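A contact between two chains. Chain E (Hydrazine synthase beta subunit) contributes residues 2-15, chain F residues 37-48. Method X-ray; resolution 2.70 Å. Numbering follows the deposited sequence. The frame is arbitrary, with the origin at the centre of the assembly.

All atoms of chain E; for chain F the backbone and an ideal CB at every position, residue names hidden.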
# COMPACT_ATOMS: atom_id res chain seq x y z
N TYR E 2 24.00 -16.57 -60.03
CA TYR E 2 24.16 -17.54 -58.95
C TYR E 2 23.58 -17.03 -57.63
O TYR E 2 23.50 -15.83 -57.40
CB TYR E 2 25.63 -17.88 -58.75
CG TYR E 2 26.27 -18.63 -59.90
CD1 TYR E 2 26.64 -17.98 -61.07
CD2 TYR E 2 26.51 -19.99 -59.81
CE1 TYR E 2 27.22 -18.66 -62.11
CE2 TYR E 2 27.10 -20.69 -60.85
CZ TYR E 2 27.45 -20.02 -62.00
OH TYR E 2 28.03 -20.71 -63.03
N ILE E 3 23.17 -17.96 -56.77
CA ILE E 3 22.83 -17.63 -55.40
C ILE E 3 24.13 -17.46 -54.62
O ILE E 3 25.09 -18.20 -54.85
CB ILE E 3 21.96 -18.72 -54.74
CG1 ILE E 3 20.70 -18.98 -55.57
CG2 ILE E 3 21.58 -18.33 -53.32
CD1 ILE E 3 19.77 -20.01 -54.96
N GLN E 4 24.17 -16.47 -53.73
CA GLN E 4 25.39 -16.16 -52.98
C GLN E 4 25.91 -17.37 -52.21
O GLN E 4 25.17 -18.00 -51.44
CB GLN E 4 25.14 -15.00 -52.01
CG GLN E 4 26.34 -14.63 -51.15
CD GLN E 4 26.32 -15.31 -49.79
OE1 GLN E 4 25.29 -15.36 -49.12
NE2 GLN E 4 27.47 -15.84 -49.37
N GLY E 5 27.18 -17.69 -52.42
CA GLY E 5 27.82 -18.78 -51.72
C GLY E 5 27.58 -20.15 -52.34
O GLY E 5 28.08 -21.15 -51.83
N THR E 6 26.81 -20.20 -53.42
CA THR E 6 26.58 -21.48 -54.08
C THR E 6 27.04 -21.48 -55.53
O THR E 6 27.45 -20.46 -56.07
CB THR E 6 25.08 -21.85 -54.06
OG1 THR E 6 24.36 -20.95 -54.92
CG2 THR E 6 24.52 -21.74 -52.65
N HIS E 7 26.97 -22.65 -56.15
CA HIS E 7 27.08 -22.75 -57.60
C HIS E 7 25.71 -22.89 -58.26
O HIS E 7 25.60 -23.03 -59.48
CB HIS E 7 28.01 -23.90 -57.99
CG HIS E 7 29.46 -23.54 -57.92
ND1 HIS E 7 30.40 -24.34 -57.32
CD2 HIS E 7 30.12 -22.45 -58.38
CE1 HIS E 7 31.59 -23.76 -57.41
NE2 HIS E 7 31.45 -22.61 -58.05
N VAL E 8 24.65 -22.86 -57.45
CA VAL E 8 23.30 -23.03 -57.97
C VAL E 8 22.78 -21.70 -58.52
O VAL E 8 23.03 -20.63 -57.96
CB VAL E 8 22.34 -23.58 -56.90
CG1 VAL E 8 20.96 -23.82 -57.48
CG2 VAL E 8 22.89 -24.88 -56.34
N LYS E 9 22.06 -21.79 -59.63
CA LYS E 9 21.62 -20.62 -60.39
C LYS E 9 20.12 -20.36 -60.22
O LYS E 9 19.33 -21.30 -60.08
CB LYS E 9 21.93 -20.83 -61.86
CG LYS E 9 22.94 -19.90 -62.51
CD LYS E 9 22.42 -19.54 -63.89
CE LYS E 9 23.42 -18.74 -64.70
NZ LYS E 9 23.84 -17.47 -64.05
N THR E 10 19.72 -19.09 -60.24
CA THR E 10 18.32 -18.76 -60.40
C THR E 10 18.10 -17.67 -61.45
O THR E 10 19.06 -17.09 -61.96
CB THR E 10 17.67 -18.29 -59.08
OG1 THR E 10 18.32 -17.10 -58.63
CG2 THR E 10 17.77 -19.36 -58.02
N ASP E 11 16.83 -17.39 -61.73
CA ASP E 11 16.43 -16.28 -62.59
C ASP E 11 16.12 -15.04 -61.77
O ASP E 11 15.92 -13.95 -62.32
CB ASP E 11 15.21 -16.67 -63.43
CG ASP E 11 15.36 -18.03 -64.09
OD1 ASP E 11 16.49 -18.40 -64.45
OD2 ASP E 11 14.33 -18.72 -64.25
N LEU E 12 16.08 -15.20 -60.46
CA LEU E 12 15.60 -14.14 -59.56
C LEU E 12 16.69 -13.14 -59.21
O LEU E 12 17.81 -13.53 -58.87
CB LEU E 12 15.01 -14.76 -58.29
CG LEU E 12 13.87 -15.75 -58.50
CD1 LEU E 12 13.41 -16.33 -57.17
CD2 LEU E 12 12.71 -15.08 -59.22
N PRO E 13 16.36 -11.84 -59.28
CA PRO E 13 17.29 -10.74 -58.99
C PRO E 13 17.83 -10.76 -57.55
O PRO E 13 19.04 -10.61 -57.37
CB PRO E 13 16.44 -9.49 -59.22
CG PRO E 13 15.36 -9.93 -60.15
CD PRO E 13 15.05 -11.34 -59.74
N GLY E 14 16.97 -10.95 -56.56
CA GLY E 14 17.42 -11.02 -55.18
C GLY E 14 18.00 -9.73 -54.61
O GLY E 14 19.17 -9.72 -54.22
N PRO E 15 17.21 -8.64 -54.60
CA PRO E 15 17.80 -7.34 -54.24
C PRO E 15 18.46 -7.30 -52.86
O PRO E 15 17.82 -7.62 -51.86
CB PRO E 15 16.58 -6.40 -54.25
CG PRO E 15 15.53 -7.11 -55.03
CD PRO E 15 15.76 -8.57 -54.80
N UNK F 37 18.41 -37.35 -51.58
CA UNK F 37 19.02 -36.89 -52.83
C UNK F 37 18.91 -35.38 -53.03
O UNK F 37 17.88 -34.79 -52.70
CB UNK F 37 18.37 -37.61 -54.02
N UNK F 38 19.97 -34.78 -53.56
CA UNK F 38 20.05 -33.33 -53.72
C UNK F 38 18.97 -32.78 -54.64
O UNK F 38 18.63 -33.39 -55.66
CB UNK F 38 21.43 -32.94 -54.26
N UNK F 39 18.42 -31.63 -54.28
CA UNK F 39 17.48 -30.92 -55.13
C UNK F 39 17.81 -29.43 -55.16
O UNK F 39 17.77 -28.76 -54.13
CB UNK F 39 16.05 -31.14 -54.65
N UNK F 40 18.14 -28.93 -56.35
CA UNK F 40 18.52 -27.53 -56.50
C UNK F 40 17.33 -26.60 -56.29
O UNK F 40 17.48 -25.51 -55.74
CB UNK F 40 19.13 -27.29 -57.88
N UNK F 41 16.16 -27.06 -56.72
CA UNK F 41 14.93 -26.27 -56.61
C UNK F 41 14.63 -25.84 -55.18
O UNK F 41 13.97 -24.83 -54.96
CB UNK F 41 13.75 -27.07 -57.16
N UNK F 42 15.12 -26.61 -54.21
CA UNK F 42 14.87 -26.32 -52.81
C UNK F 42 15.89 -25.37 -52.19
O UNK F 42 15.65 -24.81 -51.12
CB UNK F 42 14.85 -27.63 -52.02
N UNK F 43 17.02 -25.17 -52.88
CA UNK F 43 18.14 -24.43 -52.31
C UNK F 43 17.73 -23.06 -51.78
O UNK F 43 17.93 -22.76 -50.60
CB UNK F 43 19.24 -24.27 -53.36
N UNK F 44 17.13 -22.25 -52.64
CA UNK F 44 16.66 -20.92 -52.26
C UNK F 44 15.70 -21.01 -51.07
O UNK F 44 15.79 -20.21 -50.14
CB UNK F 44 15.98 -20.24 -53.45
N UNK F 45 14.80 -21.99 -51.11
CA UNK F 45 13.87 -22.21 -50.01
C UNK F 45 14.65 -22.37 -48.72
O UNK F 45 14.35 -21.72 -47.71
CB UNK F 45 12.99 -23.44 -50.27
N UNK F 46 15.68 -23.21 -48.77
CA UNK F 46 16.55 -23.43 -47.64
C UNK F 46 17.13 -22.12 -47.14
O UNK F 46 17.15 -21.87 -45.93
CB UNK F 46 17.67 -24.40 -48.01
N UNK F 47 17.57 -21.28 -48.07
CA UNK F 47 18.15 -19.99 -47.71
C UNK F 47 17.15 -19.19 -46.90
O UNK F 47 17.51 -18.55 -45.91
CB UNK F 47 18.58 -19.21 -48.96
N UNK F 48 15.88 -19.24 -47.30
CA UNK F 48 14.85 -18.51 -46.58
C UNK F 48 14.71 -19.03 -45.16
O UNK F 48 14.52 -18.26 -44.22
CB UNK F 48 13.51 -18.61 -47.31

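Chain E offers a mostly apolar surface here. E:Ile3, E:Val8 and E:Leu12 point their CA-to-CB bonds toward chain F; a type II turn runs from E:Ile3 to E:Thr6, with E:Thr6 OG1 hydrogen-bonded to E:Ile3 O (2.8 Å), and a backbone hydrogen bond from E:Ile3 N to E:Val8 O (2.9 Å) ties E:Ile3 to E:Val8. Chain F answers with a loop that winds into a helix.

Position 37 lies far from chain E, and its phi of -55° and psi of 141° fit many residues, proline among them; it is F:Pro37. At 38 the CA-to-CB bond points toward chain E, yet nothing of that stretch lies within 5.5 Å of the ideal CB. A short side chain would fall short; a long apolar or aromatic one could reach E:Val8. The residue is F:Phe38, with chi1 t, and E:Val8 CG2 sits at the edge of its ring, 4.4 Å from CZ.

Position 39 is out of reach and makes no demand visible from chain E; it is F:Lys39. At 40 the ideal CB is already 3.9 Å from E:Val8 CG1, so a small residue, such as alanine, serine or threonine, makes contact without having to extend. It is F:Ser40, whose CB packs 4.0 Å from E:Val8 CG1, and whose backbone O accepts a bond from the N of residue 43 (2.9 Å).

Position 41 points away and could carry almost anything polar; F:Glu41 is there. Position 42 is out of reach, so chain E does not choose its side chain, which is F:Leu42.

Position 43 faces the middle of the apolar surface, its ideal CB 4.5 Å from E:Val8 CG1 and 4.6 Å from E:Ile3 CD1. With no charge offered nearby, a compact aliphatic residue suits: valine, isoleucine, perhaps alanine with looser packing. F:Val43 spans the two chain E residues, its CG1 3.9 Å from E:Ile3 CD1 and its CG2 4.1 Å from E:Val8 CG2.

At 44 the ideal CB stands 4.1 Å from E:Ile3 CD1, and E:Leu12 and E:Gly14 lie farther along. A long side chain with an aliphatic stem, such as methionine, lysine or arginine, could run along this ground; leucine would serve its nearer part. F:Arg44 lays its CB 4.1 Å from E:Ile3 CD1 and carries its guanidinium onward. E:Leu12 CD1 lies over one face, 3.7 Å from NH1, while E:Gly14 CA is at the edge, 4.0 Å from NH2. It forms no hydrogen bond to this stretch, so the contact is one of packing.

Positions 45 and 46 are out of reach: F:Tyr45 and F:Gly46, the latter in ordinary helical geometry.

At 47, one helical turn after 43, the ideal CB is 5.4 Å from E:Ile3 CG2, leaving room for a medium or long side chain, apolar or amide-bearing. F:Gln47 extends with chi1 and chi2 both t, bringing NE2 3.7 Å from E:Ile3 CG2; its OE1 is hydrogen-bonded elsewhere in the structure. Position 48 turns out of reach again and is F:Phe48.

Chain F 37-48: PFKSELVRYGQF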
# COMPACT_ATOMS: atom_id res chain seq x y z
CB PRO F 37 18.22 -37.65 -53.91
CG PRO F 37 17.01 -38.19 -53.20
CD PRO F 37 17.44 -38.43 -51.80
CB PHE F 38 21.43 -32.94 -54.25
CG PHE F 38 21.69 -31.46 -54.24
CD1 PHE F 38 22.24 -30.84 -53.13
CD2 PHE F 38 21.40 -30.68 -55.35
CE1 PHE F 38 22.48 -29.48 -53.12
CE2 PHE F 38 21.64 -29.32 -55.35
CZ PHE F 38 22.18 -28.72 -54.23
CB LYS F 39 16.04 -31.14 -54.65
CG LYS F 39 15.45 -32.48 -55.09
CD LYS F 39 14.35 -32.94 -54.15
CE LYS F 39 14.93 -33.41 -52.82
NZ LYS F 39 13.91 -34.10 -51.98
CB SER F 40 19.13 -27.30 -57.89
OG SER F 40 18.20 -27.59 -58.91
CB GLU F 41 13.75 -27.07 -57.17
CG GLU F 41 13.48 -28.38 -56.44
CD GLU F 41 12.31 -29.14 -57.03
OE1 GLU F 41 11.19 -28.58 -57.06
OE2 GLU F 41 12.50 -30.31 -57.44
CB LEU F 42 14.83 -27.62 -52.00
CG LEU F 42 13.77 -28.65 -52.41
CD1 LEU F 42 13.79 -29.84 -51.46
CD2 LEU F 42 12.39 -28.01 -52.46
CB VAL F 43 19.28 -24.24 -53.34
CG1 VAL F 43 20.31 -23.24 -52.82
CG2 VAL F 43 19.94 -25.57 -53.65
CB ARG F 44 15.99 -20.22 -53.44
CG ARG F 44 15.25 -18.94 -53.07
CD ARG F 44 14.90 -18.12 -54.30
NE ARG F 44 15.87 -17.05 -54.52
CZ ARG F 44 15.63 -15.77 -54.27
NH1 ARG F 44 14.45 -15.39 -53.79
NH2 ARG F 44 16.56 -14.86 -54.50
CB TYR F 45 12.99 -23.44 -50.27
CG TYR F 45 12.07 -23.30 -51.46
CD1 TYR F 45 11.29 -22.16 -51.63
CD2 TYR F 45 11.99 -24.30 -52.42
CE1 TYR F 45 10.45 -22.03 -52.72
CE2 TYR F 45 11.16 -24.17 -53.52
CZ TYR F 45 10.39 -23.04 -53.66
OH TYR F 45 9.56 -22.90 -54.75
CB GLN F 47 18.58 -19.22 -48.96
CG GLN F 47 19.48 -18.02 -48.66
CD GLN F 47 19.85 -17.24 -49.91
OE1 GLN F 47 19.02 -17.05 -50.80
NE2 GLN F 47 21.10 -16.80 -49.98
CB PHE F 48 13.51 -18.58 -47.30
CG PHE F 48 12.39 -17.92 -46.54
CD1 PHE F 48 11.50 -18.68 -45.80
CD2 PHE F 48 12.24 -16.54 -46.56
CE1 PHE F 48 10.47 -18.07 -45.09
CE2 PHE F 48 11.22 -15.93 -45.86
CZ PHE F 48 10.33 -16.70 -45.13
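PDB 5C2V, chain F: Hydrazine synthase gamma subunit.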